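Local coordinates for BH1408 protein (Bacillus halodurans, PDB 4E0A), which probably acts as an N-acetyltransferase of the GNAT family, moving an acetyl group from acetyl-CoA to the amine of a substrate that is not established, at residues Asp134-Lys137 / Ala138-Ser142; Gly106-Ile109 / Phe110-Ile113. The protein carries 1 engineered substitution. All blocks are in the same frame, centred on the assembly; numbering follows the deposited sequence.

Contact 1 (Asp134-Lys137 / Ala138-Ser142); sequences DRAK and AFYHS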
ATOM      1  N   ASP A 134      13.478  -8.203   6.375  1.00 13.76           N
ATOM      2  CA  ASP A 134      13.918  -7.764   7.693  1.00 15.31           C
ATOM      3  C   ASP A 134      15.082  -6.792   7.591  1.00 14.51           C
ATOM      4  O   ASP A 134      15.160  -5.820   8.342  1.00 14.67           O
ATOM      5  CB  ASP A 134      14.325  -8.963   8.542  1.00 15.35           C
ATOM      6  CG  ASP A 134      13.148  -9.585   9.273  1.00 22.92           C
ATOM      7  OD1 ASP A 134      12.141  -8.884   9.494  1.00 22.61           O
ATOM      8  OD2 ASP A 134      13.236 -10.771   9.641  1.00 27.63           O
ATOM      9  N   ARG A 135      15.976  -7.041   6.642  1.00 16.32           N
ATOM     10  CA  ARG A 135      17.132  -6.179   6.476  1.00 16.21           C
ATOM     11  C   ARG A 135      16.713  -4.738   6.158  1.00 13.90           C
ATOM     12  O   ARG A 135      17.205  -3.787   6.778  1.00 13.48           O
ATOM     13  CB  ARG A 135      18.087  -6.745   5.418  1.00 19.71           C
ATOM     14  CG  ARG A 135      19.385  -5.975   5.308  1.00 22.34           C
ATOM     15  CD  ARG A 135      20.125  -6.323   4.028  1.00 25.02           C
ATOM     16  NE  ARG A 135      19.302  -6.060   2.848  1.00 30.47           N
ATOM     17  CZ  ARG A 135      19.093  -4.852   2.331  1.00 35.67           C
ATOM     18  NH1 ARG A 135      19.646  -3.781   2.893  1.00 35.27           N
ATOM     19  NH2 ARG A 135      18.325  -4.711   1.254  1.00 35.04           N
ATOM     20  N   ALA A 136      15.762  -4.569   5.246  1.00 11.00           N
ATOM     21  CA  ALA A 136      15.291  -3.227   4.917  1.00 11.81           C
ATOM     22  C   ALA A 136      14.484  -2.576   6.036  1.00 10.04           C
ATOM     23  O   ALA A 136      14.600  -1.371   6.286  1.00 12.81           O
ATOM     24  CB  ALA A 136      14.493  -3.247   3.611  1.00 16.59           C
ATOM     25  N   LYS A 137      13.646  -3.352   6.715  1.00 12.65           N
ATOM     26  CA  LYS A 137      12.892  -2.802   7.837  1.00 17.49           C
ATOM     27  C   LYS A 137      13.815  -2.243   8.939  1.00 14.42           C
ATOM     28  O   LYS A 137      13.589  -1.142   9.454  1.00 12.53           O
ATOM     29  CB  LYS A 137      11.910  -3.833   8.405  1.00 19.50           C
ATOM     30  CG  LYS A 137      10.737  -4.128   7.457  1.00 25.55           C
ATOM     31  CD  LYS A 137       9.586  -4.861   8.151  1.00 29.72           C
ATOM     32  CE  LYS A 137       9.880  -6.334   8.352  1.00 33.49           C
ATOM     33  NZ  LYS A 137       8.681  -7.076   8.864  1.00 31.53           N
ATOM     34  N   ALA A 138      14.852  -2.993   9.290  1.00 11.47           N
ATOM     35  CA  ALA A 138      15.795  -2.548  10.319  1.00 12.22           C
ATOM     36  C   ALA A 138      16.504  -1.276   9.882  1.00 10.92           C
ATOM     37  O   ALA A 138      16.774  -0.406  10.691  1.00 13.46           O
ATOM     38  CB  ALA A 138      16.804  -3.634  10.622  1.00 14.69           C
ATOM     39  N   PHE A 139      16.815  -1.189   8.596  1.00 10.44           N
ATOM     40  CA  PHE A 139      17.506  -0.023   8.052  1.00 10.59           C
ATOM     41  C   PHE A 139      16.577   1.182   8.160  1.00 10.64           C
ATOM     42  O   PHE A 139      16.952   2.214   8.698  1.00 15.78           O
ATOM     43  CB  PHE A 139      17.905  -0.296   6.598  1.00 11.81           C
ATOM     44  CG  PHE A 139      18.441   0.899   5.859  1.00 12.45           C
ATOM     45  CD1 PHE A 139      19.745   1.330   6.050  1.00 16.46           C
ATOM     46  CD2 PHE A 139      17.647   1.563   4.934  1.00 16.93           C
ATOM     47  CE1 PHE A 139      20.242   2.429   5.356  1.00 14.15           C
ATOM     48  CE2 PHE A 139      18.131   2.650   4.226  1.00 15.12           C
ATOM     49  CZ  PHE A 139      19.430   3.093   4.445  1.00 15.63           C
ATOM     50  N   TYR A 140      15.360   1.050   7.653  1.00 10.48           N
ATOM     51  CA  TYR A 140      14.431   2.180   7.705  1.00 14.04           C
ATOM     52  C   TYR A 140      14.021   2.552   9.131  1.00 10.85           C
ATOM     53  O   TYR A 140      13.852   3.737   9.449  1.00 11.47           O
ATOM     54  CB  TYR A 140      13.226   1.940   6.781  1.00 11.73           C
ATOM     55  CG  TYR A 140      13.652   1.965   5.329  1.00 15.49           C
ATOM     56  CD1 TYR A 140      14.243   3.104   4.793  1.00 14.21           C
ATOM     57  CD2 TYR A 140      13.506   0.850   4.505  1.00 15.47           C
ATOM     58  CE1 TYR A 140      14.671   3.143   3.474  1.00 16.08           C
ATOM     59  CE2 TYR A 140      13.934   0.881   3.166  1.00 14.10           C
ATOM     60  CZ  TYR A 140      14.516   2.033   2.671  1.00 14.85           C
ATOM     61  OH  TYR A 140      14.944   2.101   1.367  1.00 16.26           O
ATOM     62  N   HIS A 141      13.867   1.553   9.993  1.00 12.23           N
ATOM     63  CA  HIS A 141      13.596   1.841  11.404  1.00 17.77           C
ATOM     64  C   HIS A 141      14.713   2.670  12.003  1.00 17.22           C
ATOM     65  O   HIS A 141      14.464   3.617  12.747  1.00 18.23           O
ATOM     66  CB  HIS A 141      13.415   0.553  12.209  1.00 23.78           C
ATOM     67  CG  HIS A 141      12.082  -0.099  12.002  1.00 29.09           C
ATOM     68  ND1 HIS A 141      11.891  -1.459  12.121  1.00 28.89           N
ATOM     69  CD2 HIS A 141      10.875   0.424  11.682  1.00 30.02           C
ATOM     70  CE1 HIS A 141      10.624  -1.745  11.882  1.00 27.03           C
ATOM     71  NE2 HIS A 141       9.986  -0.620  11.612  1.00 25.98           N
ATOM     72  N   SER A 142      15.947   2.324  11.649  1.00 17.60           N
ATOM     73  CA  SER A 142      17.123   2.971  12.227  1.00 18.51           C
ATOM     74  C   SER A 142      17.239   4.422  11.780  1.00 17.54           C
ATOM     75  O   SER A 142      17.926   5.217  12.407  1.00 18.16           O
ATOM     76  CB  SER A 142      18.392   2.219  11.842  1.00 19.21           C
ATOM     77  OG  SER A 142      18.902   2.705  10.618  1.00 18.81           O
TER
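Ala136 and Tyr140 meet one turn apart on helix 134-142. Tyr140 N donates to Ala136 O at 2.9 Å, and the N-H...O angle is 174°. The side chains follow the same step: Ala136 CB lies 4.2 Å from Tyr140 CE2. This face of the helix is tightly packed. Phe139 CG is anti to its N (chi1 171°), whereas Tyr140 CG is anti to its carbonyl carbon (chi1 -68°), which brings the two rings together. The edge of Phe139 points into a face of Tyr140, and Phe139 CD2 sits 3.6 Å above the Tyr140 ring plane, over its centre. Ala136 also presses on Val129 of strand 124-130. The aromatic side chains each lie about 4 Å from a small molecule probably from the crystallisation liquor, a phosphate ion by Tyr140 and acetic acid by Phe139, consistent with this helix lining a pocket of the GNAT fold.

The solvent side, with Ala138 and His141, is looser and more polar. His141 N bonds to Lys137 O at 2.8 Å. The same oxygen lies over one face of the imidazole, 3.1 Å from His141 CG. Lys137 packs on Val129, but its end runs out toward the start of the helix. Asp134 OD1 stands 4.0 Å from Lys137 NZ, a long salt bridge. Ser142 OG donates to Phe139 O at 2.8 Å, a side-chain bond back into the preceding turn. The chemistry is thus split. Tyr140 packs on both Leu127 of strand 124-130 and Met152 of the second subunit, with Phe139 against its ring, whereas the Lys137 ammonium is held chiefly by Asp131 O, with Asp134 a distant second partner.

Contact 2 (Gly106-Ile109 / Phe110-Ile113); sequences GRLI and FEAI. With ACY (acetic acid), chain D.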
ATOM      1  N   GLY A 106      23.917   3.502   2.383  1.00  8.72           N
ATOM      2  CA  GLY A 106      22.474   3.682   2.366  1.00 12.78           C
ATOM      3  C   GLY A 106      22.028   4.932   3.115  1.00 13.87           C
ATOM      4  O   GLY A 106      21.189   5.715   2.636  1.00  9.99           O
ATOM      5  N   ARG A 107      22.592   5.126   4.298  1.00 12.83           N
ATOM      6  CA  ARG A 107      22.309   6.320   5.093  1.00 16.27           C
ATOM      7  C   ARG A 107      22.632   7.600   4.329  1.00 14.32           C
ATOM      8  O   ARG A 107      21.869   8.553   4.366  1.00 12.37           O
ATOM      9  CB  ARG A 107      23.084   6.291   6.412  1.00 19.38           C
ATOM     10  CG  ARG A 107      22.820   7.493   7.293  1.00 26.23           C
ATOM     11  CD  ARG A 107      23.506   7.365   8.646  1.00 36.78           C
ATOM     12  NE  ARG A 107      22.677   6.662   9.628  1.00 43.84           N
ATOM     13  CZ  ARG A 107      21.883   7.268  10.510  1.00 45.94           C
ATOM     14  NH1 ARG A 107      21.799   8.592  10.532  1.00 49.71           N
ATOM     15  NH2 ARG A 107      21.171   6.553  11.372  1.00 43.31           N
ATOM     16  N   LEU A 108      23.761   7.627   3.630  1.00 13.39           N
ATOM     17  CA  LEU A 108      24.116   8.816   2.870  1.00 13.80           C
ATOM     18  C   LEU A 108      23.077   9.098   1.775  1.00 12.20           C
ATOM     19  O   LEU A 108      22.682  10.250   1.564  1.00 12.88           O
ATOM     20  CB  LEU A 108      25.514   8.683   2.263  1.00 16.58           C
ATOM     21  CG  LEU A 108      26.690   8.838   3.234  1.00 20.41           C
ATOM     22  CD1 LEU A 108      27.990   8.512   2.542  1.00 19.68           C
ATOM     23  CD2 LEU A 108      26.742  10.247   3.794  1.00 23.18           C
ATOM     24  N   ILE A 109      22.644   8.059   1.075  1.00  8.77           N
ATOM     25  CA  ILE A 109      21.603   8.231   0.044  1.00 11.16           C
ATOM     26  C   ILE A 109      20.302   8.741   0.665  1.00 10.46           C
ATOM     27  O   ILE A 109      19.670   9.670   0.152  1.00 12.52           O
ATOM     28  CB  ILE A 109      21.321   6.933  -0.720  1.00 14.67           C
ATOM     29  CG1 ILE A 109      22.493   6.600  -1.653  1.00 18.93           C
ATOM     30  CG2 ILE A 109      20.016   7.056  -1.534  1.00 14.05           C
ATOM     31  CD1 ILE A 109      22.558   7.509  -2.833  1.00 20.71           C
ATOM     32  N   PHE A 110      19.915   8.146   1.787  1.00 11.55           N
ATOM     33  CA  PHE A 110      18.686   8.553   2.469  1.00 15.89           C
ATOM     34  C   PHE A 110      18.743  10.007   2.942  1.00 12.94           C
ATOM     35  O   PHE A 110      17.764  10.736   2.851  1.00 14.25           O
ATOM     36  CB  PHE A 110      18.400   7.644   3.664  1.00 14.64           C
ATOM     37  CG  PHE A 110      16.983   7.735   4.169  1.00 12.68           C
ATOM     38  CD1 PHE A 110      15.956   7.041   3.524  1.00 12.65           C
ATOM     39  CD2 PHE A 110      16.677   8.503   5.282  1.00 16.02           C
ATOM     40  CE1 PHE A 110      14.647   7.100   3.979  1.00 12.63           C
ATOM     41  CE2 PHE A 110      15.366   8.573   5.751  1.00 13.69           C
ATOM     42  CZ  PHE A 110      14.345   7.869   5.106  1.00 14.21           C
ATOM     43  N   GLU A 111      19.893  10.425   3.457  1.00 11.97           N
ATOM     44  CA  GLU A 111      20.078  11.818   3.830  1.00 16.54           C
ATOM     45  C   GLU A 111      19.866  12.760   2.643  1.00 14.52           C
ATOM     46  O   GLU A 111      19.259  13.819   2.791  1.00 16.50           O
ATOM     47  CB  GLU A 111      21.448  12.018   4.478  1.00 16.82           C
ATOM     48  CG  GLU A 111      21.457  11.530   5.914  1.00 20.87           C
ATOM     49  CD  GLU A 111      22.845  11.287   6.454  1.00 28.88           C
ATOM     50  OE1 GLU A 111      23.806  11.290   5.658  1.00 34.36           O
ATOM     51  OE2 GLU A 111      22.969  11.085   7.680  1.00 32.91           O
ATOM     52  N   ALA A 112      20.348  12.359   1.470  1.00 12.53           N
ATOM     53  CA  ALA A 112      20.124  13.132   0.254  1.00 12.52           C
ATOM     54  C   ALA A 112      18.629  13.243  -0.047  1.00 11.54           C
ATOM     55  O   ALA A 112      18.139  14.294  -0.459  1.00 13.08           O
ATOM     56  CB  ALA A 112      20.850  12.486  -0.919  1.00 17.16           C
ATOM     57  N   ILE A 113      17.901  12.156   0.173  1.00  9.83           N
ATOM     58  CA  ILE A 113      16.460  12.156  -0.078  1.00  9.86           C
ATOM     59  C   ILE A 113      15.744  13.098   0.892  1.00 10.11           C
ATOM     60  O   ILE A 113      14.856  13.842   0.486  1.00 11.07           O
ATOM     61  CB  ILE A 113      15.880  10.736  -0.039  1.00 10.42           C
ATOM     62  CG1 ILE A 113      16.527   9.884  -1.148  1.00 12.48           C
ATOM     63  CG2 ILE A 113      14.362  10.744  -0.209  1.00  6.82           C
ATOM     64  CD1 ILE A 113      16.151   8.430  -1.102  1.00 12.98           C
TER
HETATM   65  C   ACY D 202      24.061  -0.095   3.865  1.00 27.40           C
HETATM   66  O   ACY D 202      24.697  -0.873   4.620  1.00 30.66           O
HETATM   67  OXT ACY D 202      24.593   0.839   3.223  1.00 21.32           O
HETATM   68  CH3 ACY D 202      22.579  -0.291   3.716  1.00 20.75           C
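Phe110 N bonds to Gly106 O at 2.9 Å, nearly along the C=O axis, and Glu111, Ala112 and Ile113 repeat the i to i-4 step to Arg107, Leu108 and Ile109 in a regular alpha helix. Glu111 carries the outer side. Its CG is anti to its carbonyl carbon (chi1 -77°), which turns the chain back over the preceding turn. Glu111 OE2 then rests 3.6 Å from Arg107 CG. It reaches the edge of the guanidinium near that group's plane, but Arg107 NH1 is 4.0 Å from Glu111 OE2, a long salt bridge. The carboxylate and guanidinium planes stand 77° apart, so the two groups do not pair in parallel. The second oxygen, Glu111 OE1, touches Leu108 CD2 at 3.6 Å. Replacing Glu111 with an alanine would probably remove a distant counter-charge from Arg107, ease one restraint on its guanidinium and uncover part of Leu108 CD2.

The inner side is apolar. Ile109 CG2 meets Ile113 CD1 at 4.1 Å. Both isoleucines pack on strands 65-77 and 86-96. Phe110 lies against Ile91 and against Leu154 of the second subunit.

Gly106 N donates to OXT of a bound acetic acid molecule at 2.9 Å, and Gly102 N is hydrogen-bonded to the same molecule. A side-chain carbon on Gly106 would collide with its methyl. The ligand probably comes from the crystallisation liquor. Even so, backbone amides of a glycine-rich loop and helix start holding a small ligand are consistent with the GNAT loop whose backbone amides bind the pyrophosphate of acetyl-CoA in relatives.

Along the chain, contact 2 comes first and contact 1 second. Each is local to one helix, about two turns long, and closes no long loop; they neither nest nor cross. Contact 2 lies near the start of helix 105-119, which connects strand 86-96 to the parallel strand 124-130 in a beta-alpha-beta unit. The chain then passes through strand 124-130 into helix 134-142, which holds contact 1. The two centres are about 14 Å apart, but the helices touch. Phe139 CZ packs 3.5 Å from Gly106 C, at the glycine-containing start of helix 105-119. Tyr140 CE1 lies 4.0 Å from Phe110 CE1, one turn further on.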